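Long-range contact in beta-galactosidase (PDB 4MAD), which probably hydrolyses terminal non-reducing beta-D-galactose residues from beta-D-galactosides, as a family 35 glycoside hydrolase: residues Thr412-Val424 / Ile431-Val443. Sequence-based numbering, arbitrary orientation.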
loop_
_atom_site.group_PDB
_atom_site.type_symbol
_atom_site.label_atom_id
_atom_site.label_comp_id
_atom_site.label_asym_id
_atom_site.label_seq_id
_atom_site.Cartn_x
_atom_site.Cartn_y
_atom_site.Cartn_z
ATOM N N THR A 412 28.028 -13.180 4.898
ATOM C CA THR A 412 26.924 -12.638 5.652
ATOM C C THR A 412 26.529 -11.286 5.103
ATOM O O THR A 412 27.362 -10.467 4.859
ATOM C CB THR A 412 27.270 -12.498 7.142
ATOM O OG1 THR A 412 27.615 -13.775 7.664
ATOM C CG2 THR A 412 26.104 -11.916 7.912
ATOM N N VAL A 413 25.241 -11.119 4.914
ATOM C CA VAL A 413 24.707 -9.840 4.542
ATOM C C VAL A 413 24.100 -9.175 5.770
ATOM O O VAL A 413 23.187 -9.677 6.339
ATOM C CB VAL A 413 23.626 -9.936 3.480
ATOM C CG1 VAL A 413 23.203 -8.613 3.084
ATOM C CG2 VAL A 413 24.089 -10.666 2.297
ATOM N N GLN A 414 24.652 -8.032 6.108
ATOM C CA GLN A 414 24.332 -7.333 7.308
ATOM C C GLN A 414 23.750 -5.957 7.051
ATOM O O GLN A 414 24.489 -5.043 6.866
ATOM C CB GLN A 414 25.627 -7.157 8.130
ATOM C CG GLN A 414 25.513 -6.489 9.436
ATOM C CD GLN A 414 26.838 -6.493 10.213
ATOM O OE1 GLN A 414 27.536 -7.421 10.160
ATOM N NE2 GLN A 414 27.114 -5.464 10.927
ATOM N N ASP A 415 22.443 -5.808 7.148
ATOM C CA ASP A 415 21.450 -6.850 7.126
ATOM C C ASP A 415 20.693 -6.828 5.780
ATOM O O ASP A 415 20.743 -5.885 5.084
ATOM C CB ASP A 415 20.415 -6.602 8.202
ATOM C CG ASP A 415 20.895 -6.925 9.606
ATOM O OD1 ASP A 415 21.711 -7.796 9.787
ATOM O OD2 ASP A 415 20.422 -6.320 10.545
ATOM N N ILE A 416 19.992 -7.891 5.466
ATOM C CA ILE A 416 19.307 -7.961 4.206
ATOM C C ILE A 416 17.824 -7.552 4.334
ATOM O O ILE A 416 17.102 -8.154 5.005
ATOM C CB ILE A 416 19.428 -9.334 3.575
ATOM C CG1 ILE A 416 18.774 -9.359 2.209
ATOM C CG2 ILE A 416 18.880 -10.370 4.449
ATOM C CD1 ILE A 416 19.537 -8.737 1.185
ATOM N N HIS A 417 17.448 -6.478 3.643
ATOM C CA HIS A 417 16.129 -5.941 3.702
ATOM C C HIS A 417 15.592 -5.845 2.281
ATOM O O HIS A 417 15.771 -4.834 1.657
ATOM C CB HIS A 417 16.166 -4.550 4.331
ATOM C CG HIS A 417 16.335 -4.545 5.812
ATOM N ND1 HIS A 417 16.257 -3.402 6.565
ATOM C CD2 HIS A 417 16.539 -5.550 6.685
ATOM C CE1 HIS A 417 16.395 -3.704 7.833
ATOM N NE2 HIS A 417 16.594 -4.997 7.931
ATOM N N ASP A 418 14.930 -6.878 1.791
ATOM C CA ASP A 418 14.490 -8.018 2.557
ATOM C C ASP A 418 14.802 -9.436 2.044
ATOM O O ASP A 418 14.612 -10.377 2.737
ATOM C CB ASP A 418 13.005 -7.861 2.735
ATOM C CG ASP A 418 12.627 -6.459 3.064
ATOM O OD1 ASP A 418 13.017 -6.032 4.121
ATOM O OD2 ASP A 418 11.994 -5.796 2.272
ATOM N N ARG A 419 15.239 -9.516 0.803
ATOM C CA ARG A 419 15.551 -10.761 0.153
ATOM C C ARG A 419 16.613 -10.539 -0.903
ATOM O O ARG A 419 16.595 -9.572 -1.600
ATOM C CB ARG A 419 14.327 -11.294 -0.530
ATOM C CG ARG A 419 14.333 -12.741 -0.797
ATOM C CD ARG A 419 12.951 -13.173 -1.223
ATOM N NE ARG A 419 12.820 -14.590 -1.484
ATOM C CZ ARG A 419 13.002 -15.167 -2.662
ATOM N NH1 ARG A 419 13.374 -14.495 -3.725
ATOM N NH2 ARG A 419 12.816 -16.443 -2.785
ATOM N N GLY A 420 17.520 -11.468 -1.013
ATOM C CA GLY A 420 18.472 -11.336 -2.069
ATOM C C GLY A 420 18.968 -12.624 -2.653
ATOM O O GLY A 420 19.040 -13.604 -1.976
ATOM N N GLN A 421 19.356 -12.541 -3.903
ATOM C CA GLN A 421 19.917 -13.627 -4.642
ATOM C C GLN A 421 21.396 -13.349 -4.891
ATOM O O GLN A 421 21.744 -12.325 -5.354
ATOM C CB GLN A 421 19.214 -13.756 -5.968
ATOM C CG GLN A 421 17.753 -14.131 -5.864
ATOM C CD GLN A 421 16.973 -13.885 -7.183
ATOM O OE1 GLN A 421 16.411 -12.855 -7.395
ATOM N NE2 GLN A 421 16.984 -14.857 -8.035
ATOM N N VAL A 422 22.222 -14.304 -4.518
ATOM C CA VAL A 422 23.629 -14.170 -4.535
ATOM C C VAL A 422 24.287 -14.988 -5.661
ATOM O O VAL A 422 23.990 -16.087 -5.852
ATOM C CB VAL A 422 24.222 -14.608 -3.181
ATOM C CG1 VAL A 422 25.660 -14.357 -3.116
ATOM C CG2 VAL A 422 23.539 -13.929 -2.093
ATOM N N TYR A 423 25.203 -14.338 -6.356
ATOM C CA TYR A 423 25.956 -14.856 -7.470
ATOM C C TYR A 423 27.453 -14.588 -7.280
ATOM O O TYR A 423 27.830 -13.511 -6.897
ATOM C CB TYR A 423 25.496 -14.230 -8.795
ATOM C CG TYR A 423 23.986 -14.338 -8.982
ATOM C CD1 TYR A 423 23.426 -15.391 -9.668
ATOM C CD2 TYR A 423 23.132 -13.430 -8.405
ATOM C CE1 TYR A 423 22.066 -15.510 -9.788
ATOM C CE2 TYR A 423 21.791 -13.527 -8.540
ATOM C CZ TYR A 423 21.254 -14.575 -9.223
ATOM O OH TYR A 423 19.923 -14.660 -9.323
ATOM N N VAL A 424 28.248 -15.590 -7.594
ATOM C CA VAL A 424 29.675 -15.473 -7.572
ATOM C C VAL A 424 30.185 -15.903 -8.953
ATOM O O VAL A 424 29.923 -16.970 -9.373
ATOM C CB VAL A 424 30.275 -16.387 -6.499
ATOM C CG1 VAL A 424 31.707 -16.484 -6.675
ATOM C CG2 VAL A 424 29.946 -15.890 -5.126
ATOM N N ILE A 431 20.085 -17.799 -1.767
ATOM C CA ILE A 431 19.369 -16.623 -1.334
ATOM C C ILE A 431 19.625 -16.341 0.127
ATOM O O ILE A 431 19.821 -17.229 0.893
ATOM C CB ILE A 431 17.871 -16.757 -1.487
ATOM C CG1 ILE A 431 17.404 -17.944 -0.733
ATOM C CG2 ILE A 431 17.486 -16.954 -2.888
ATOM C CD1 ILE A 431 16.033 -18.360 -1.133
ATOM N N VAL A 432 19.652 -15.074 0.458
ATOM C CA VAL A 432 19.586 -14.609 1.808
ATOM C C VAL A 432 18.230 -13.925 2.065
ATOM O O VAL A 432 17.729 -13.237 1.242
ATOM C CB VAL A 432 20.712 -13.629 2.119
ATOM C CG1 VAL A 432 22.037 -14.353 2.200
ATOM C CG2 VAL A 432 20.791 -12.601 1.099
ATOM N N GLU A 433 17.703 -14.143 3.242
ATOM C CA GLU A 433 16.390 -13.687 3.606
ATOM C C GLU A 433 16.429 -12.966 4.938
ATOM O O GLU A 433 17.181 -13.287 5.793
ATOM C CB GLU A 433 15.445 -14.871 3.690
ATOM C CG GLU A 433 15.226 -15.572 2.376
ATOM C CD GLU A 433 13.884 -16.304 2.291
ATOM O OE1 GLU A 433 13.847 -17.403 2.789
ATOM O OE2 GLU A 433 12.896 -15.788 1.721
ATOM N N ARG A 434 15.546 -11.992 5.078
ATOM C CA ARG A 434 15.514 -11.193 6.298
ATOM C C ARG A 434 15.216 -12.012 7.533
ATOM O O ARG A 434 15.719 -11.748 8.566
ATOM C CB ARG A 434 14.488 -10.065 6.179
ATOM C CG ARG A 434 14.380 -9.156 7.325
ATOM C CD ARG A 434 13.799 -7.831 6.961
ATOM N NE ARG A 434 13.593 -6.985 8.101
ATOM C CZ ARG A 434 13.255 -5.727 8.032
ATOM N NH1 ARG A 434 13.037 -5.170 6.876
ATOM N NH2 ARG A 434 13.090 -5.024 9.121
ATOM N N ASN A 435 14.322 -12.961 7.410
ATOM C CA ASN A 435 13.835 -13.716 8.542
ATOM C C ASN A 435 14.731 -14.880 8.797
ATOM O O ASN A 435 14.890 -15.766 8.016
ATOM C CB ASN A 435 12.392 -14.157 8.370
ATOM C CG ASN A 435 11.449 -12.988 8.232
ATOM O OD1 ASN A 435 10.429 -13.088 7.577
ATOM N ND2 ASN A 435 11.807 -11.907 8.816
ATOM N N ARG A 436 15.337 -14.815 9.945
ATOM C CA ARG A 436 16.737 -14.689 10.107
ATOM C C ARG A 436 17.404 -16.007 10.452
ATOM O O ARG A 436 16.772 -17.033 10.573
ATOM C CB ARG A 436 17.077 -13.533 11.067
ATOM C CG ARG A 436 15.840 -12.627 11.474
ATOM C CD ARG A 436 16.211 -11.308 12.195
ATOM N NE ARG A 436 17.658 -11.077 12.290
ATOM C CZ ARG A 436 18.239 -9.912 12.549
ATOM N NH1 ARG A 436 17.502 -8.853 12.778
ATOM N NH2 ARG A 436 19.555 -9.811 12.582
ATOM N N GLY A 437 18.714 -15.962 10.549
ATOM C CA GLY A 437 19.551 -17.126 10.396
ATOM C C GLY A 437 19.749 -17.309 8.910
ATOM O O GLY A 437 20.613 -18.000 8.419
ATOM N N CYS A 438 18.918 -16.615 8.186
ATOM C CA CYS A 438 18.851 -16.799 6.788
ATOM C C CYS A 438 19.686 -15.791 6.043
ATOM O O CYS A 438 19.460 -15.615 4.871
ATOM C CB CYS A 438 17.399 -16.764 6.353
ATOM S SG CYS A 438 16.623 -18.348 6.532
ATOM N N SER A 439 20.600 -15.119 6.769
ATOM C CA SER A 439 21.410 -13.991 6.278
ATOM C C SER A 439 22.820 -14.360 5.928
ATOM O O SER A 439 23.605 -13.523 5.607
ATOM C CB SER A 439 21.374 -12.833 7.248
ATOM O OG SER A 439 20.069 -12.298 7.154
ATOM N N ARG A 440 23.074 -15.650 5.985
ATOM C CA ARG A 440 24.359 -16.254 5.758
ATOM C C ARG A 440 24.287 -17.312 4.649
ATOM O O ARG A 440 23.380 -18.078 4.621
ATOM C CB ARG A 440 24.808 -16.970 7.020
ATOM C CG ARG A 440 26.147 -16.640 7.450
ATOM C CD ARG A 440 26.685 -17.669 8.416
ATOM N NE ARG A 440 25.758 -17.832 9.494
ATOM C CZ ARG A 440 25.791 -18.776 10.410
ATOM N NH1 ARG A 440 26.744 -19.687 10.431
ATOM N NH2 ARG A 440 24.856 -18.792 11.317
ATOM N N LEU A 441 25.283 -17.352 3.780
ATOM C CA LEU A 441 25.469 -18.463 2.847
ATOM C C LEU A 441 26.898 -18.938 2.852
ATOM O O LEU A 441 27.750 -18.177 3.099
ATOM C CB LEU A 441 25.224 -18.012 1.433
ATOM C CG LEU A 441 23.821 -17.782 0.972
ATOM C CD1 LEU A 441 23.810 -17.246 -0.380
ATOM C CD2 LEU A 441 23.036 -19.022 1.054
ATOM N N VAL A 442 27.148 -20.165 2.472
ATOM C CA VAL A 442 28.516 -20.625 2.307
ATOM C C VAL A 442 28.943 -20.481 0.860
ATOM O O VAL A 442 28.320 -20.952 -0.007
ATOM C CB VAL A 442 28.688 -22.079 2.761
ATOM C CG1 VAL A 442 30.019 -22.590 2.488
ATOM C CG2 VAL A 442 28.327 -22.237 4.170
ATOM N N VAL A 443 30.031 -19.789 0.615
ATOM C CA VAL A 443 30.576 -19.683 -0.714
ATOM C C VAL A 443 31.958 -20.275 -0.776
ATOM O O VAL A 443 32.588 -20.400 0.222
ATOM C CB VAL A 443 30.654 -18.284 -1.166
ATOM C CG1 VAL A 443 29.289 -17.696 -1.191
ATOM C CG2 VAL A 443 31.530 -17.531 -0.294
HETATM O O HOH W 1 19.632 -9.848 7.796
#
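In the beta hairpin of strands 419-424 and 427-433, Gly420 and Val432 form an antiparallel hydrogen-bonded pair, Gly420 N to Val432 O and Val432 N to Gly420 O, each 2.9 Å. At the hairpin's open end Arg434 reaches over His417: its guanidinium lies flat on one face of the imidazole, planes 8° apart and centres 3.6 Å apart, the ring being held through ND1 by Tyr471 O. An extended chain, with CG anti to the backbone N (chi1 -178°), carries it there. Arg434 NH1 also donates, in the guanidinium plane, to Asp418 OD1 at 2.9 Å, a salt bridge, while Asp418 OD2 pairs with Lys472; Asp470 is a second anionic partner of Arg434. A leucine in place of Arg434 would probably leave Asp418 with Lys472 alone, Asp470 without this cation and the His417 face without its flat cover. Val432 CG2 touches both Val413 CG2 and Ile416 CG1, each 4.0 Å away, while Val422 CG2 meets Leu441 CD1 at 3.7 Å. A water links Ile416 N to Ser439 OG. Val413 N donates almost straight to Ser439 O (3.0 Å), pairing strand 409-417 with strand 440-445. Both segments thus pass between antiparallel sheets: strand 419-424 lies between 427-433 and 449-457, and strand 409-417 between 440-445 and 473-480.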